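Local coordinates for Lv-ranaspumin (Lv-RSN-1) (Leptodactylus vastus, PDB 4K82), which is a surfactant protein of the frog's foam nest, where it probably lowers surface tension and so helps the foam to form and persist, at residues E48-E53 against K128-D133; K118-N123 against P167-G172. All blocks are in the same frame, centred on the assembly; numbering follows the deposited sequence. Where two conformers were deposited one is given.

Contact 1. Residues E48-E53 against K128-D133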
loop_
_atom_site.group_PDB
_atom_site.type_symbol
_atom_site.label_atom_id
_atom_site.label_comp_id
_atom_site.label_asym_id
_atom_site.label_seq_id
_atom_site.Cartn_x
_atom_site.Cartn_y
_atom_site.Cartn_z
ATOM N N GLU A 48 -3.097 -2.121 19.976
ATOM C CA GLU A 48 -1.903 -1.328 20.283
ATOM C C GLU A 48 -0.683 -1.833 19.517
ATOM O O GLU A 48 0.111 -1.040 19.014
ATOM C CB GLU A 48 -1.607 -1.282 21.783
ATOM C CG GLU A 48 -0.173 -0.845 22.130
ATOM C CD GLU A 48 0.241 0.526 21.555
ATOM O OE1 GLU A 48 -0.636 1.397 21.350
ATOM O OE2 GLU A 48 1.463 0.732 21.319
ATOM N N GLN A 49 -0.538 -3.149 19.406
ATOM C CA GLN A 49 0.591 -3.673 18.654
ATOM C C GLN A 49 0.543 -3.249 17.183
ATOM O O GLN A 49 1.592 -3.079 16.557
ATOM C CB GLN A 49 0.708 -5.192 18.780
ATOM C CG GLN A 49 1.997 -5.733 18.177
ATOM C CD GLN A 49 2.203 -7.197 18.462
ATOM O OE1 GLN A 49 1.768 -7.706 19.495
ATOM N NE2 GLN A 49 2.857 -7.890 17.540
ATOM N N ASP A 50 -0.661 -3.060 16.644
ATOM C CA ASP A 50 -0.804 -2.577 15.266
ATOM C C ASP A 50 -0.226 -1.167 15.130
ATOM O O ASP A 50 0.523 -0.876 14.197
ATOM C CB ASP A 50 -2.272 -2.584 14.821
ATOM C CG ASP A 50 -2.865 -3.986 14.753
ATOM O OD1 ASP A 50 -2.121 -4.938 14.452
ATOM O OD2 ASP A 50 -4.091 -4.128 14.984
ATOM N N PHE A 51 -0.553 -0.309 16.095
ATOM C CA PHE A 51 -0.066 1.066 16.107
ATOM C C PHE A 51 1.449 1.091 16.249
ATOM O O PHE A 51 2.135 1.888 15.603
ATOM C CB PHE A 51 -0.701 1.845 17.264
ATOM C CG PHE A 51 -2.126 2.232 17.012
ATOM C CD1 PHE A 51 -2.522 2.669 15.758
ATOM C CD2 PHE A 51 -3.074 2.138 18.015
ATOM C CE1 PHE A 51 -3.834 3.025 15.515
ATOM C CE2 PHE A 51 -4.395 2.493 17.774
ATOM C CZ PHE A 51 -4.771 2.931 16.523
ATOM N N LYS A 52 1.969 0.221 17.105
ATOM C CA LYS A 52 3.414 0.129 17.301
ATOM C C LYS A 52 4.106 -0.306 16.014
ATOM O O LYS A 52 5.127 0.263 15.624
ATOM C CB LYS A 52 3.755 -0.839 18.431
ATOM C CG LYS A 52 5.258 -1.016 18.629
ATOM C CD LYS A 52 5.586 -1.803 19.885
ATOM C CE LYS A 52 7.090 -1.820 20.109
ATOM N NZ LYS A 52 7.667 -0.467 19.854
ATOM N N GLU A 53 3.539 -1.309 15.350
ATOM C CA GLU A 53 4.132 -1.822 14.120
ATOM C C GLU A 53 4.035 -0.835 12.970
ATOM O O GLU A 53 4.916 -0.788 12.114
ATOM C CB GLU A 53 3.515 -3.167 13.741
ATOM C CG GLU A 53 3.924 -4.272 14.702
ATOM C CD GLU A 53 3.571 -5.650 14.196
ATOM O OE1 GLU A 53 3.698 -5.891 12.974
ATOM O OE2 GLU A 53 3.166 -6.493 15.019
ATOM N N LYS A 128 -0.384 -8.110 6.761
ATOM C CA LYS A 128 0.535 -8.114 5.624
ATOM C C LYS A 128 0.961 -6.704 5.182
ATOM O O LYS A 128 2.083 -6.508 4.709
ATOM C CB LYS A 128 -0.083 -8.887 4.452
ATOM C CG LYS A 128 -0.103 -10.410 4.633
ATOM C CD LYS A 128 1.249 -11.035 4.304
ATOM C CE LYS A 128 1.309 -12.513 4.682
ATOM N NZ LYS A 128 0.382 -13.363 3.883
ATOM N N ILE A 129 0.058 -5.734 5.327
ATOM C CA ILE A 129 0.379 -4.324 5.121
ATOM C C ILE A 129 1.490 -3.940 6.104
ATOM O O ILE A 129 2.440 -3.220 5.753
ATOM C CB ILE A 129 -0.866 -3.436 5.365
ATOM C CG1 ILE A 129 -1.820 -3.521 4.176
ATOM C CG2 ILE A 129 -0.468 -1.989 5.614
ATOM C CD1 ILE A 129 -3.155 -2.834 4.416
ATOM N N LEU A 130 1.371 -4.439 7.335
ATOM C CA LEU A 130 2.385 -4.208 8.366
ATOM C C LEU A 130 3.750 -4.783 8.009
ATOM O O LEU A 130 4.780 -4.272 8.453
ATOM C CB LEU A 130 1.931 -4.770 9.722
ATOM C CG LEU A 130 0.626 -4.210 10.306
ATOM C CD1 LEU A 130 0.291 -4.890 11.630
ATOM C CD2 LEU A 130 0.674 -2.693 10.469
ATOM N N GLN A 131 3.764 -5.852 7.220
ATOM C CA GLN A 131 5.016 -6.483 6.828
ATOM C C GLN A 131 5.633 -5.789 5.627
ATOM O O GLN A 131 6.680 -6.207 5.130
ATOM C CB GLN A 131 4.791 -7.957 6.513
ATOM C CG GLN A 131 4.360 -8.787 7.708
ATOM C CD GLN A 131 3.752 -10.116 7.295
ATOM O OE1 GLN A 131 3.727 -10.455 6.113
ATOM N NE2 GLN A 131 3.257 -10.873 8.269
ATOM N N GLY A 132 4.978 -4.731 5.160
ATOM C CA GLY A 132 5.435 -3.991 3.999
ATOM C C GLY A 132 5.154 -4.723 2.699
ATOM O O GLY A 132 5.701 -4.381 1.648
ATOM N N ASP A 133 4.286 -5.727 2.759
ATOM C CA ASP A 133 4.029 -6.587 1.604
ATOM C C ASP A 133 3.136 -5.974 0.515
ATOM O O ASP A 133 3.063 -6.507 -0.591
ATOM C CB ASP A 133 3.434 -7.927 2.053
ATOM C CG ASP A 133 4.473 -8.866 2.637
ATOM O OD1 ASP A 133 5.629 -8.433 2.821
ATOM O OD2 ASP A 133 4.131 -10.034 2.917
HETATM O O HOH W 1 5.826 -5.403 11.435
#

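Contact 2. Residues K118-N123 against P167-G172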
loop_
_atom_site.group_PDB
_atom_site.type_symbol
_atom_site.label_atom_id
_atom_site.label_comp_id
_atom_site.label_asym_id
_atom_site.label_seq_id
_atom_site.Cartn_x
_atom_site.Cartn_y
_atom_site.Cartn_z
ATOM N N LYS A 118 -7.564 1.122 1.690
ATOM C CA LYS A 118 -8.833 0.973 2.385
ATOM C C LYS A 118 -9.494 -0.357 2.041
ATOM O O LYS A 118 -9.946 -1.079 2.927
ATOM C CB LYS A 118 -9.771 2.142 2.068
ATOM C CG LYS A 118 -9.304 3.458 2.662
ATOM C CD LYS A 118 -10.062 4.621 2.053
ATOM C CE LYS A 118 -11.518 4.572 2.445
ATOM N NZ LYS A 118 -12.334 5.605 1.747
ATOM N N LYS A 119 -9.514 -0.689 0.756
ATOM C CA LYS A 119 -10.095 -1.940 0.303
ATOM C C LYS A 119 -9.353 -3.165 0.838
ATOM O O LYS A 119 -9.968 -4.165 1.207
ATOM C CB LYS A 119 -10.192 -1.953 -1.221
ATOM C CG LYS A 119 -11.313 -1.046 -1.728
ATOM C CD LYS A 119 -11.177 -0.785 -3.211
ATOM C CE LYS A 119 -12.071 0.356 -3.660
ATOM N NZ LYS A 119 -13.504 -0.014 -3.547
ATOM N N MET A 120 -8.027 -3.073 0.924
ATOM C CA MET A 120 -7.244 -4.170 1.484
ATOM C C MET A 120 -7.468 -4.362 2.980
ATOM O O MET A 120 -7.422 -5.483 3.471
ATOM C CB MET A 120 -5.757 -3.980 1.174
ATOM C CG MET A 120 -5.482 -3.797 -0.300
ATOM S SD MET A 120 -5.733 -5.330 -1.238
ATOM C CE MET A 120 -4.192 -6.170 -0.906
ATOM N N LEU A 121 -7.720 -3.274 3.710
ATOM C CA LEU A 121 -8.053 -3.377 5.122
ATOM C C LEU A 121 -9.383 -4.112 5.293
ATOM O O LEU A 121 -9.540 -4.917 6.208
ATOM C CB LEU A 121 -8.142 -1.986 5.758
ATOM C CG LEU A 121 -6.824 -1.211 5.858
ATOM C CD1 LEU A 121 -7.077 0.222 6.305
ATOM C CD2 LEU A 121 -5.853 -1.918 6.799
ATOM N N ASP A 122 -10.327 -3.833 4.403
ATOM C CA ASP A 122 -11.647 -4.455 4.487
ATOM C C ASP A 122 -11.585 -5.965 4.207
ATOM O O ASP A 122 -12.536 -6.698 4.483
ATOM C CB ASP A 122 -12.640 -3.741 3.567
ATOM C CG ASP A 122 -13.129 -2.415 4.145
ATOM O OD1 ASP A 122 -13.118 -2.261 5.386
ATOM O OD2 ASP A 122 -13.530 -1.529 3.361
ATOM N N ASN A 123 -10.454 -6.420 3.676
ATOM C CA ASN A 123 -10.197 -7.849 3.463
ATOM C C ASN A 123 -9.297 -8.468 4.530
ATOM O O ASN A 123 -8.791 -9.586 4.362
ATOM C CB ASN A 123 -9.584 -8.077 2.082
ATOM C CG ASN A 123 -10.514 -7.673 0.958
ATOM O OD1 ASN A 123 -11.733 -7.662 1.120
ATOM N ND2 ASN A 123 -9.944 -7.350 -0.196
ATOM N N PRO A 167 -3.144 -14.270 0.892
ATOM C CA PRO A 167 -4.460 -14.926 0.881
ATOM C C PRO A 167 -5.588 -14.079 1.459
ATOM O O PRO A 167 -6.749 -14.317 1.151
ATOM C CB PRO A 167 -4.243 -16.175 1.746
ATOM C CG PRO A 167 -3.074 -15.855 2.607
ATOM C CD PRO A 167 -2.192 -14.979 1.768
ATOM N N CYS A 168 -5.243 -13.113 2.301
ATOM C CA CYS A 168 -6.228 -12.198 2.854
ATOM C C CYS A 168 -7.066 -11.498 1.769
ATOM O O CYS A 168 -8.257 -11.249 1.964
ATOM C CB CYS A 168 -5.533 -11.179 3.764
ATOM S SG CYS A 168 -3.854 -10.706 3.237
ATOM N N VAL A 169 -6.455 -11.211 0.621
ATOM C CA VAL A 169 -7.161 -10.526 -0.464
ATOM C C VAL A 169 -8.250 -11.406 -1.078
ATOM O O VAL A 169 -9.176 -10.902 -1.715
ATOM C CB VAL A 169 -6.203 -10.004 -1.559
ATOM C CG1 VAL A 169 -6.007 -11.046 -2.633
ATOM C CG2 VAL A 169 -6.752 -8.738 -2.177
ATOM N N LEU A 170 -8.156 -12.716 -0.862
ATOM C CA LEU A 170 -9.193 -13.637 -1.336
ATOM C C LEU A 170 -10.484 -13.478 -0.531
ATOM O O LEU A 170 -11.543 -13.968 -0.927
ATOM C CB LEU A 170 -8.708 -15.087 -1.268
ATOM C CG LEU A 170 -7.355 -15.400 -1.909
ATOM C CD1 LEU A 170 -6.989 -16.873 -1.759
ATOM C CD2 LEU A 170 -7.353 -14.992 -3.370
ATOM N N GLY A 171 -10.387 -12.813 0.613
ATOM C CA GLY A 171 -11.551 -12.512 1.432
ATOM C C GLY A 171 -12.273 -13.730 1.978
ATOM O O GLY A 171 -13.497 -13.726 2.078
ATOM N N GLY A 172 -11.523 -14.772 2.325
ATOM C CA GLY A 172 -12.109 -15.966 2.907
ATOM C C GLY A 172 -12.388 -17.086 1.922
ATOM O O GLY A 172 -12.579 -18.234 2.326
#

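Contact 1. Residues E48-E53 against K128-D133
Asp-50 and Glu-53, three residues apart near the start of helix 48-64, take the side chain of Leu-130 between them in this mostly helical fold. Leu-130 lies where the short helix 126-129 runs out into a Schellman motif, with Gly-132 at positive phi. Gln-49 acts from the second shell: its NE2 gives a hydrogen bond of 2.9 Å to Glu-53 OE2, 160° at the hydrogen, with the carboxylate oxygen close to the plane of the Gln-49 amide and met nearly along its own C-O bond. At Asp-50, OD1 rests on Leu-130 CD1 at 3.7 Å, the two side chains crossing at about a right angle, while OD2 is taken up by the backbone N of Gln-47. Glu-53 then reaches across from the next turn. With CG beside its backbone N (chi1 -70°) and the chain extended beyond it, its OE1 comes to 3.8 Å from Leu-130 CD1. The same OE1 accepts a 2.7 Å bond from a water that also donates, weakly, to Leu-130 O at 3.4 Å; no hydrogen bond runs directly between the segments. Cutting Glu-53 back to an alanine is likely to leave Gln-49 NE2 without its carboxylate, the water without its stronger acceptor and Leu-130 CD1 less covered. The other methyl, Leu-130 CD2, faces backbone, lying 4.1 Å from Asp-50 O.

Contact 2. Residues K118-N123 against P167-G172
Asn-123 meets Cys-168 and Val-169 where the end of helix 107-121 comes up against a 3-10 turn, residues 167-170, in the loop that follows helix 152-165. The join is covalently secured close by, since Cys-168 forms a disulfide with Cys-125, two residues beyond the asparagine. Followed outward, the Asn-123 side chain begins with CB set against the turn's backbone, 3.4 Å from Cys-168 O. That carbonyl is already used within its own turn, accepting the N-H of Gly-171. CG stands beside the backbone N, opposite the carbonyl carbon (chi1 -63°), and the amide comes alongside Val-169. At its tip ND2 approaches Val-169 O at 3.9 Å, too far for a hydrogen bond, and lies 4.0 Å from Val-169 CG2, the two side chains meeting at a slant. No hydrogen bond spans the two segments. Asn-123 O even comes to 3.0 Å from Cys-168 O, two acceptors that cannot bond to each other and probably repel; the disulfide is the covalent tie beside them.

Deeper in, Met-120 supplies the apolar half. Its CA-CB bond does not aim at the turn, but bends at chi2 (-71°) and chi3 (-81°) bring the thioether end round to the valine, while Cys-125 and Leu-166 also touch this side chain. Val-169, for its part, packs against Leu-163 of helix 152-165. A single methyl, Val-169 CG2, receives the methionine: it sits 3.7 Å from Met-120 SD and 3.8 Å from Met-120 CE.

In the fold
Contacts 1 and 2 lie about 15 Å apart, centre to centre, and their segments alternate along the chain, so the two contacts cross along the sequence. Helix 107-121 is followed directly by helix 126-129, which makes residues 118-133 a common middle: its end meets helix 48-64 in contact 1 and its beginning meets the 167-172 turn in contact 2. The two also touch. Ile-129 CD1 packs on Leu-121 CD2 at 3.7 Å, and Lys-128 NZ lies 3.7 Å from Pro-167 CD while hydrogen-bonding to Arg-165 O. With the Cys-125 to Cys-168 disulfide, this middle links the earlier helices to the later part of the chain.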